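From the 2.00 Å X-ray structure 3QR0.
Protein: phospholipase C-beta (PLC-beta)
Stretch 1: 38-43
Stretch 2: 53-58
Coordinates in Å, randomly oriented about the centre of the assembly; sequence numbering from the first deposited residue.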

# COMPACT_ATOMS: atom_id res chain seq x y z
N PHE A 38 11.50 32.96 -10.02
CA PHE A 38 10.66 32.07 -10.82
C PHE A 38 11.37 31.80 -12.13
O PHE A 38 12.18 32.62 -12.58
CB PHE A 38 9.28 32.69 -11.07
CG PHE A 38 9.34 34.05 -11.71
CD1 PHE A 38 9.35 34.19 -13.09
CD2 PHE A 38 9.40 35.20 -10.92
CE1 PHE A 38 9.41 35.44 -13.68
CE2 PHE A 38 9.46 36.46 -11.50
CZ PHE A 38 9.47 36.58 -12.88
N ILE A 39 11.08 30.66 -12.74
CA ILE A 39 11.66 30.30 -14.02
C ILE A 39 10.62 29.60 -14.89
O ILE A 39 9.86 28.75 -14.41
CB ILE A 39 12.90 29.39 -13.85
CG1 ILE A 39 13.58 29.13 -15.20
CG2 ILE A 39 12.51 28.08 -13.19
CD1 ILE A 39 15.01 28.60 -15.08
N GLU A 40 10.59 29.95 -16.17
CA GLU A 40 9.72 29.27 -17.11
C GLU A 40 10.38 27.97 -17.53
O GLU A 40 11.55 27.95 -17.91
CB GLU A 40 9.46 30.14 -18.34
CG GLU A 40 8.37 29.58 -19.25
CD GLU A 40 8.34 30.25 -20.60
OE1 GLU A 40 8.34 31.49 -20.64
OE2 GLU A 40 8.33 29.53 -21.61
N ILE A 41 9.61 26.88 -17.46
CA ILE A 41 10.10 25.57 -17.84
C ILE A 41 9.18 24.91 -18.88
O ILE A 41 8.00 25.26 -18.98
CB ILE A 41 10.23 24.63 -16.62
CG1 ILE A 41 8.86 24.35 -15.98
CG2 ILE A 41 11.17 25.24 -15.59
CD1 ILE A 41 8.84 23.13 -15.07
N LEU A 42 9.75 23.98 -19.64
CA LEU A 42 8.96 23.08 -20.47
C LEU A 42 8.87 21.76 -19.71
O LEU A 42 9.86 21.02 -19.64
CB LEU A 42 9.61 22.87 -21.84
CG LEU A 42 8.89 21.89 -22.78
CD1 LEU A 42 7.51 22.43 -23.16
CD2 LEU A 42 9.74 21.62 -24.02
N LEU A 43 7.71 21.48 -19.13
CA LEU A 43 7.49 20.26 -18.37
C LEU A 43 7.04 19.16 -19.33
O LEU A 43 6.21 19.40 -20.19
CB LEU A 43 6.42 20.49 -17.29
CG LEU A 43 6.20 19.39 -16.25
CD1 LEU A 43 7.48 19.13 -15.45
CD2 LEU A 43 5.05 19.76 -15.32
N TYR A 53 9.68 15.55 -16.20
CA TYR A 53 11.03 16.08 -16.34
C TYR A 53 11.05 17.44 -17.02
O TYR A 53 10.11 17.80 -17.75
CB TYR A 53 11.96 15.09 -17.05
CG TYR A 53 11.67 14.83 -18.52
CD1 TYR A 53 12.41 15.46 -19.51
CD2 TYR A 53 10.68 13.93 -18.91
CE1 TYR A 53 12.16 15.22 -20.86
CE2 TYR A 53 10.42 13.68 -20.26
CZ TYR A 53 11.16 14.33 -21.23
OH TYR A 53 10.91 14.09 -22.56
N TRP A 54 12.10 18.20 -16.75
CA TRP A 54 12.27 19.55 -17.28
C TRP A 54 13.72 19.98 -17.15
O TRP A 54 14.47 19.48 -16.30
CB TRP A 54 11.34 20.54 -16.56
CG TRP A 54 11.68 20.74 -15.11
CD1 TRP A 54 12.43 21.75 -14.57
CD2 TRP A 54 11.27 19.92 -14.00
NE1 TRP A 54 12.51 21.61 -13.21
CE2 TRP A 54 11.81 20.50 -12.83
CE3 TRP A 54 10.49 18.76 -13.89
CZ2 TRP A 54 11.60 19.94 -11.56
CZ3 TRP A 54 10.29 18.22 -12.63
CH2 TRP A 54 10.85 18.81 -11.48
N LYS A 55 14.13 20.92 -18.00
CA LYS A 55 15.49 21.43 -17.97
C LYS A 55 15.50 22.82 -17.35
O LYS A 55 14.61 23.62 -17.60
CB LYS A 55 16.08 21.46 -19.37
CG LYS A 55 16.39 20.07 -19.90
CD LYS A 55 17.06 20.10 -21.27
CE LYS A 55 17.54 18.71 -21.67
NZ LYS A 55 16.44 17.70 -21.65
N ILE A 56 16.51 23.06 -16.51
CA ILE A 56 16.78 24.38 -15.98
C ILE A 56 18.05 24.89 -16.67
O ILE A 56 19.08 24.21 -16.67
CB ILE A 56 16.99 24.36 -14.45
CG1 ILE A 56 15.69 23.97 -13.73
CG2 ILE A 56 17.49 25.72 -13.95
CD1 ILE A 56 14.57 24.99 -13.86
N GLU A 57 17.95 26.06 -17.28
CA GLU A 57 19.06 26.64 -18.03
C GLU A 57 20.28 26.81 -17.12
O GLU A 57 20.18 27.43 -16.07
CB GLU A 57 18.64 27.99 -18.62
CG GLU A 57 19.56 28.50 -19.72
CD GLU A 57 19.02 29.75 -20.38
OE1 GLU A 57 19.82 30.52 -20.94
OE2 GLU A 57 17.78 29.96 -20.36
N GLY A 58 21.41 26.23 -17.52
CA GLY A 58 22.63 26.33 -16.73
C GLY A 58 22.85 25.19 -15.74
O GLY A 58 23.92 25.10 -15.15
O HOH W 1 13.86 26.38 -17.59
O HOH W 2 12.33 20.76 -20.54
O HOH W 3 12.54 23.84 -19.38

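No direct hydrogen bond joins these two stretches, although they run roughly antiparallel and come close. Water does the linking instead. Three ordered water molecules sit between the backbones and carry the polar contact from one to the other.

The end-to-end directions of the touching parts, 39 to 43 and 53 to 57, are 148° apart. The closest register is L43 with W54, whose CA atoms lie 5.0 Å apart. From there the chains splay. The CA of I41 is already 6.8 Å from the CA of K55. That gap is too wide for amide and carbonyl groups to meet directly, and it leaves room for water.

Each water joins one backbone group of stretch 1 to one of K55. Water 1 donates to E40 O at 2.8 Å and to K55 O at 2.9 Å. Two carbonyl oxygens cannot bond to each other, so a water with two protons to give is a fitting link. Water 3 accepts from L42 N at 2.8 Å and donates to K55 O at 2.7 Å. Water 2 donates to L42 O at 2.6 Å and accepts from K55 N at 3.1 Å. Both backbone polar groups of L42 and both of K55 are thus satisfied by water.

At the narrow end the backbones approach without bonding. L42 O lies 3.7 Å from Y53 O, and two carbonyl oxygens offer no proton to share. L42 O also comes within 3.5 Å of W54 CB, while L43 CA is 3.6 Å from Y53 O. These are packing contacts.

The side chains that meet are apolar. W54 is central to them. It is buried, its CA-to-CB bond points toward stretch 1, and more of its area is covered there than that of any other residue in the contact. I41 also points toward its partner stretch. Its CD1 methyl lies over one face of the indole, 4.0 Å from the centroid of the five-membered ring and 23° off the ring normal. This is a CH-pi contact, in which a weakly polarised C-H group meets the electron-rich ring face.

L43 reaches the six-membered part of the indole. Its CA-to-CB bond points sideways, but the end of the side chain comes nearer. L43 CD1 lies 3.4 Å from W54 CE3, a tight apolar contact.

Farther along, I56 takes over from W54. Its CA-to-CB bond is also sideways, yet with chi1 and chi2 both m the end of the chain comes nearer to stretch 1. There I56 CD1 is 3.8 Å from I39 CG2 and 3.8 Å from I41 CG2. One methyl therefore touches two isoleucines, and I41 packs against both W54 and I56. Dispersion and the exclusion of water from these hydrocarbon surfaces favour the packing. E40 points away from stretch 2, between the inward-pointing I39 and I41, as expected of alternation along a strand.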